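Local coordinates for protein 3-hydroxyisobutyrate dehydrogenase (Thermus thermophilus, PDB 2CVZ) that probably oxidises 3-hydroxyisobutyrate in valine breakdown, using NADP as its coenzyme and binding NADPH between a Rossmann-type domain and a helical domain, at residues C[3-8]-C[51-56]; C[216-221]-C[272-277]. All blocks are in the same frame, centred on the assembly; numbering follows the deposited sequence.

Contact 1: residues C[3-8]-C[51-56]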
loop_
_atom_site.group_PDB
_atom_site.type_symbol
_atom_site.label_atom_id
_atom_site.label_comp_id
_atom_site.label_asym_id
_atom_site.label_seq_id
_atom_site.Cartn_x
_atom_site.Cartn_y
_atom_site.Cartn_z
ATOM N N LYS C 3 -3.114 2.562 50.959
ATOM C CA LYS C 3 -2.775 3.656 50.070
ATOM C C LYS C 3 -2.527 3.208 48.600
ATOM O O LYS C 3 -2.435 2.006 48.350
ATOM C CB LYS C 3 -1.436 4.327 50.518
ATOM C CG LYS C 3 -1.513 4.998 51.879
ATOM C CD LYS C 3 -0.266 5.829 52.125
ATOM C CE LYS C 3 -0.325 6.569 53.451
ATOM N NZ LYS C 3 0.839 7.487 53.600
ATOM N N VAL C 4 -2.458 4.148 47.667
ATOM C CA VAL C 4 -2.205 3.813 46.277
ATOM C C VAL C 4 -0.959 4.597 45.896
ATOM O O VAL C 4 -0.570 5.531 46.600
ATOM C CB VAL C 4 -3.386 4.205 45.361
ATOM C CG1 VAL C 4 -4.637 3.444 45.787
ATOM C CG2 VAL C 4 -3.623 5.707 45.417
ATOM N N ALA C 5 -0.315 4.212 44.803
ATOM C CA ALA C 5 0.890 4.907 44.378
ATOM C C ALA C 5 0.916 4.978 42.867
ATOM O O ALA C 5 0.372 4.105 42.196
ATOM C CB ALA C 5 2.125 4.175 44.893
ATOM N N PHE C 6 1.543 6.021 42.333
ATOM C CA PHE C 6 1.625 6.179 40.889
ATOM C C PHE C 6 3.068 6.417 40.462
ATOM O O PHE C 6 3.785 7.220 41.068
ATOM C CB PHE C 6 0.760 7.356 40.431
ATOM C CG PHE C 6 0.341 7.272 38.988
ATOM C CD1 PHE C 6 -0.923 6.797 38.645
ATOM C CD2 PHE C 6 1.215 7.644 37.969
ATOM C CE1 PHE C 6 -1.308 6.691 37.305
ATOM C CE2 PHE C 6 0.840 7.543 36.629
ATOM C CZ PHE C 6 -0.424 7.066 36.297
ATOM N N ILE C 7 3.487 5.712 39.416
ATOM C CA ILE C 7 4.838 5.842 38.886
ATOM C C ILE C 7 4.776 6.348 37.451
ATOM O O ILE C 7 4.090 5.762 36.614
ATOM C CB ILE C 7 5.573 4.483 38.890
ATOM C CG1 ILE C 7 5.753 3.990 40.327
ATOM C CG2 ILE C 7 6.912 4.617 38.181
ATOM C CD1 ILE C 7 6.302 2.580 40.426
ATOM N N GLY C 8 5.490 7.435 37.174
ATOM C CA GLY C 8 5.499 7.990 35.832
ATOM C C GLY C 8 4.513 9.129 35.675
ATOM O O GLY C 8 3.403 8.941 35.176
ATOM N N GLU C 51 11.307 3.363 46.417
ATOM C CA GLU C 51 11.114 2.249 47.342
ATOM C C GLU C 51 9.781 2.268 48.094
ATOM O O GLU C 51 9.154 1.226 48.283
ATOM C CB GLU C 51 12.258 2.199 48.358
ATOM C CG GLU C 51 12.289 0.915 49.174
ATOM C CD GLU C 51 13.191 1.010 50.391
ATOM O OE1 GLU C 51 14.342 1.475 50.244
ATOM O OE2 GLU C 51 12.748 0.614 51.493
ATOM N N ARG C 52 9.352 3.451 48.524
ATOM C CA ARG C 52 8.108 3.585 49.275
ATOM C C ARG C 52 6.851 3.207 48.495
ATOM O O ARG C 52 5.792 2.994 49.087
ATOM C CB ARG C 52 7.962 5.013 49.804
ATOM C CG ARG C 52 8.996 5.404 50.850
ATOM C CD ARG C 52 8.529 6.631 51.611
ATOM N NE ARG C 52 7.255 6.367 52.272
ATOM C CZ ARG C 52 6.458 7.303 52.773
ATOM N NH1 ARG C 52 6.800 8.582 52.693
ATOM N NH2 ARG C 52 5.313 6.957 53.350
ATOM N N VAL C 53 6.964 3.126 47.174
ATOM C CA VAL C 53 5.820 2.770 46.343
ATOM C C VAL C 53 5.264 1.396 46.724
ATOM O O VAL C 53 4.063 1.148 46.608
ATOM C CB VAL C 53 6.208 2.780 44.844
ATOM C CG1 VAL C 53 5.061 2.250 43.994
ATOM C CG2 VAL C 53 6.559 4.198 44.420
ATOM N N ALA C 54 6.139 0.512 47.196
ATOM C CA ALA C 54 5.736 -0.837 47.592
ATOM C C ALA C 54 4.810 -0.829 48.807
ATOM O O ALA C 54 4.252 -1.862 49.179
ATOM C CB ALA C 54 6.971 -1.681 47.885
ATOM N N GLU C 55 4.653 0.335 49.427
ATOM C CA GLU C 55 3.784 0.467 50.592
ATOM C C GLU C 55 2.315 0.438 50.181
ATOM O O GLU C 55 1.435 0.180 51.003
ATOM C CB GLU C 55 4.067 1.785 51.320
ATOM C CG GLU C 55 5.340 1.805 52.147
ATOM C CD GLU C 55 5.595 3.164 52.774
ATOM O OE1 GLU C 55 4.621 3.799 53.234
ATOM O OE2 GLU C 55 6.767 3.595 52.814
ATOM N N ALA C 56 2.061 0.696 48.902
ATOM C CA ALA C 56 0.701 0.743 48.372
ATOM C C ALA C 56 0.028 -0.607 48.146
ATOM O O ALA C 56 0.688 -1.621 47.910
ATOM C CB ALA C 56 0.690 1.544 47.066
HETATM O O HOH W 1 -1.484 0.443 51.681
#

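Contact 2: residues C[216-221]-C[272-277]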
loop_
_atom_site.group_PDB
_atom_site.type_symbol
_atom_site.label_atom_id
_atom_site.label_comp_id
_atom_site.label_asym_id
_atom_site.label_seq_id
_atom_site.Cartn_x
_atom_site.Cartn_y
_atom_site.Cartn_z
ATOM N N GLN C 216 -9.349 21.082 15.447
ATOM C CA GLN C 216 -8.736 21.777 16.573
ATOM C C GLN C 216 -7.217 21.951 16.525
ATOM O O GLN C 216 -6.689 22.929 17.056
ATOM C CB GLN C 216 -9.107 21.071 17.884
ATOM C CG GLN C 216 -10.608 20.960 18.151
ATOM C CD GLN C 216 -11.290 19.890 17.309
ATOM O OE1 GLN C 216 -10.643 19.173 16.543
ATOM N NE2 GLN C 216 -12.609 19.774 17.458
ATOM N N ARG C 217 -6.513 21.019 15.888
ATOM C CA ARG C 217 -5.056 21.099 15.840
ATOM C C ARG C 217 -4.439 21.506 14.512
ATOM O O ARG C 217 -3.438 22.221 14.489
ATOM C CB ARG C 217 -4.448 19.763 16.263
ATOM C CG ARG C 217 -5.003 19.245 17.558
ATOM C CD ARG C 217 -4.234 18.052 18.069
ATOM N NE ARG C 217 -4.810 17.586 19.323
ATOM C CZ ARG C 217 -4.169 16.847 20.217
ATOM N NH1 ARG C 217 -2.911 16.478 20.003
ATOM N NH2 ARG C 217 -4.786 16.491 21.334
ATOM N N VAL C 218 -5.026 21.051 13.411
ATOM C CA VAL C 218 -4.482 21.350 12.094
ATOM C C VAL C 218 -4.988 22.645 11.466
ATOM O O VAL C 218 -4.197 23.510 11.094
ATOM C CB VAL C 218 -4.758 20.188 11.118
ATOM C CG1 VAL C 218 -4.101 20.468 9.776
ATOM C CG2 VAL C 218 -4.246 18.880 11.712
ATOM N N LEU C 219 -6.302 22.774 11.335
ATOM C CA LEU C 219 -6.875 23.971 10.731
ATOM C C LEU C 219 -6.448 25.238 11.468
ATOM O O LEU C 219 -6.242 26.284 10.852
ATOM C CB LEU C 219 -8.405 23.863 10.699
ATOM C CG LEU C 219 -9.012 23.036 9.557
ATOM C CD1 LEU C 219 -8.373 21.657 9.488
ATOM C CD2 LEU C 219 -10.508 22.920 9.767
ATOM N N THR C 220 -6.307 25.130 12.785
ATOM C CA THR C 220 -5.907 26.252 13.631
ATOM C C THR C 220 -4.403 26.497 13.574
ATOM O O THR C 220 -3.924 27.568 13.963
ATOM C CB THR C 220 -6.265 25.989 15.100
ATOM O OG1 THR C 220 -5.593 24.802 15.541
ATOM C CG2 THR C 220 -7.765 25.812 15.265
ATOM N N ARG C 221 -3.669 25.496 13.092
ATOM C CA ARG C 221 -2.213 25.555 12.995
ATOM C C ARG C 221 -1.601 25.507 14.390
ATOM O O ARG C 221 -0.404 25.733 14.560
ATOM C CB ARG C 221 -1.757 26.838 12.280
ATOM C CG ARG C 221 -2.456 27.110 10.960
ATOM C CD ARG C 221 -2.497 25.863 10.087
ATOM N NE ARG C 221 -1.167 25.366 9.755
ATOM C CZ ARG C 221 -0.937 24.188 9.184
ATOM N NH1 ARG C 221 -1.953 23.386 8.887
ATOM N NH2 ARG C 221 0.302 23.812 8.902
ATOM N N ASP C 272 4.135 16.094 17.784
ATOM C CA ASP C 272 2.860 15.532 18.216
ATOM C C ASP C 272 2.396 14.560 17.138
ATOM O O ASP C 272 2.694 14.754 15.958
ATOM C CB ASP C 272 1.805 16.625 18.400
ATOM C CG ASP C 272 0.479 16.067 18.879
ATOM O OD1 ASP C 272 0.418 15.599 20.034
ATOM O OD2 ASP C 272 -0.496 16.087 18.100
ATOM N N HIS C 273 1.667 13.522 17.536
ATOM C CA HIS C 273 1.198 12.534 16.569
ATOM C C HIS C 273 0.410 13.153 15.418
ATOM O O HIS C 273 0.517 12.709 14.272
ATOM C CB HIS C 273 0.358 11.445 17.260
ATOM C CG HIS C 273 -0.913 11.944 17.880
ATOM N ND1 HIS C 273 -2.124 11.308 17.703
ATOM C CD2 HIS C 273 -1.156 12.991 18.704
ATOM C CE1 HIS C 273 -3.057 11.942 18.392
ATOM N NE2 HIS C 273 -2.496 12.965 19.010
ATOM N N VAL C 274 -0.376 14.184 15.712
ATOM C CA VAL C 274 -1.169 14.829 14.674
ATOM C C VAL C 274 -0.291 15.592 13.684
ATOM O O VAL C 274 -0.706 15.870 12.559
ATOM C CB VAL C 274 -2.216 15.779 15.295
ATOM C CG1 VAL C 274 -3.014 16.478 14.201
ATOM C CG2 VAL C 274 -3.153 14.980 16.195
ATOM N N GLU C 275 0.929 15.922 14.093
ATOM C CA GLU C 275 1.840 16.632 13.200
ATOM C C GLU C 275 2.264 15.745 12.033
ATOM O O GLU C 275 2.917 16.205 11.096
ATOM C CB GLU C 275 3.069 17.129 13.967
ATOM C CG GLU C 275 2.793 18.404 14.753
ATOM C CD GLU C 275 4.034 18.984 15.394
ATOM O OE1 GLU C 275 4.352 18.597 16.537
ATOM O OE2 GLU C 275 4.694 19.824 14.748
ATOM N N ALA C 276 1.887 14.473 12.085
ATOM C CA ALA C 276 2.225 13.563 10.997
ATOM C C ALA C 276 1.645 14.136 9.706
ATOM O O ALA C 276 2.202 13.952 8.625
ATOM C CB ALA C 276 1.654 12.167 11.269
ATOM N N LEU C 277 0.528 14.851 9.827
ATOM C CA LEU C 277 -0.113 15.446 8.664
ATOM C C LEU C 277 0.746 16.544 8.041
ATOM O O LEU C 277 0.550 16.907 6.884
ATOM C CB LEU C 277 -1.501 15.991 9.036
ATOM C CG LEU C 277 -2.660 15.000 8.830
ATOM C CD1 LEU C 277 -2.381 13.714 9.575
ATOM C CD2 LEU C 277 -3.972 15.618 9.295
#

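Contact 1: residues C[3-8]-C[51-56]
Apolar packing of alanine, valine and isoleucine side chains joins the first strand of the nucleotide-binding domain, 4-7, to the turn-like segment 51-56 that leads into strand 58-61. Val53 and Ala56 supply one side of the contact, Ala5 and Ile7 the other. The methyl of Ala5 meets two partners at once, lying 3.6 Å from Val53 CG1 and 3.7 Å from Ala56 CB. Val53 holds CG1 anti to its own backbone N (chi1 173°), which brings this one methyl between the two strand residues; the end of Ile7 reaches it with CD1, 3.8 Å away. The CB of Ala56 sits against the strand's backbone, 3.6 Å from Ala5 N, and the same CB also lies 3.4 Å from Lys3 O.

No direct hydrogen bond crosses, but a water accepts from Lys3 N at 2.8 Å and donates to Glu55 O. On the outer side Arg52 takes Glu55 side-on: NE goes to OE2 (2.9 Å) and NH2 to OE1, both carboxylate oxygens lying close to the guanidinium plane. This pairing probably eases the approach of Lys3 NZ to Arg52. Strand 4-7 pairs in parallel with 26-29 and 58-61 and runs into Gly8, which touches NADPH, as expected of the first strand and glycine-rich turn of a Rossmann fold.

Contact 2: residues C[216-221]-C[272-277]
Arg217 and Val274 cross at about a right angle, the aliphatic part of the arginine passing over the valine so that Arg217 CD lies 3.8 Å from Val274 CG2. From CG to NE the arginine chain is fully extended (chi3 -180°), and this carries its guanidinium past Val274 to Asp272. There Arg217 NH1 forms a salt bridge with Asp272 OD2 at 3.1 Å, the carboxylate standing at the guanidinium edge with the two planes turned 35° apart. The hydrogen bond within it is weak, bent to 134° at the hydrogen, and the same Arg217 NH1 has its stronger hydrogen bond to Thr226 OG1. The His273 ring presents its edge to Arg217 NH1, with His273 NE2 3.7 Å away.

Asp272 belongs to an Asx turn: its OD2 also accepts from Val274 N, which approaches from above the carboxylate plane, while OD1 receives the backbone N of Thr226 and Phe227. The turn opens the 3-10 segment 273-275 that runs into helix 276-284, in the helical domain that follows the Rossmann domain. An alanine in place of Asp272 would probably leave Arg217 without its countercharge and the backbone N of Val274, Thr226 and Phe227 without their acceptor.

Beyond the salt bridge, Val218 completes the apolar half. Its CG2 approaches Val274 CG1 at 3.7 Å and Leu277 CD2 at 4.1 Å, a single methyl touching two side chains three residues apart.

Overall arrangement
Read from the N terminus, contact 1 closes first: the chain leaves strand 4-7, passes through helix 13-23, strand 26-29, helix 34-43 and strand 46-47, and returns at 51-56 just before strand 58-61. The remaining strands of the mixed sheet follow, then the long helix 160-188, which opens the helical part. Contact 2 closes a second, entirely strand-free loop, bringing 272-277 back to helix 214-219 through helices 229-243 and 251-267. The two loops neither nest nor cross. Their centres lie 36 Å apart on opposite sides of the chain's centre, one in each part of the fold, the side chains of Ile7 and His273 each about 6 Å from the bound NADPH.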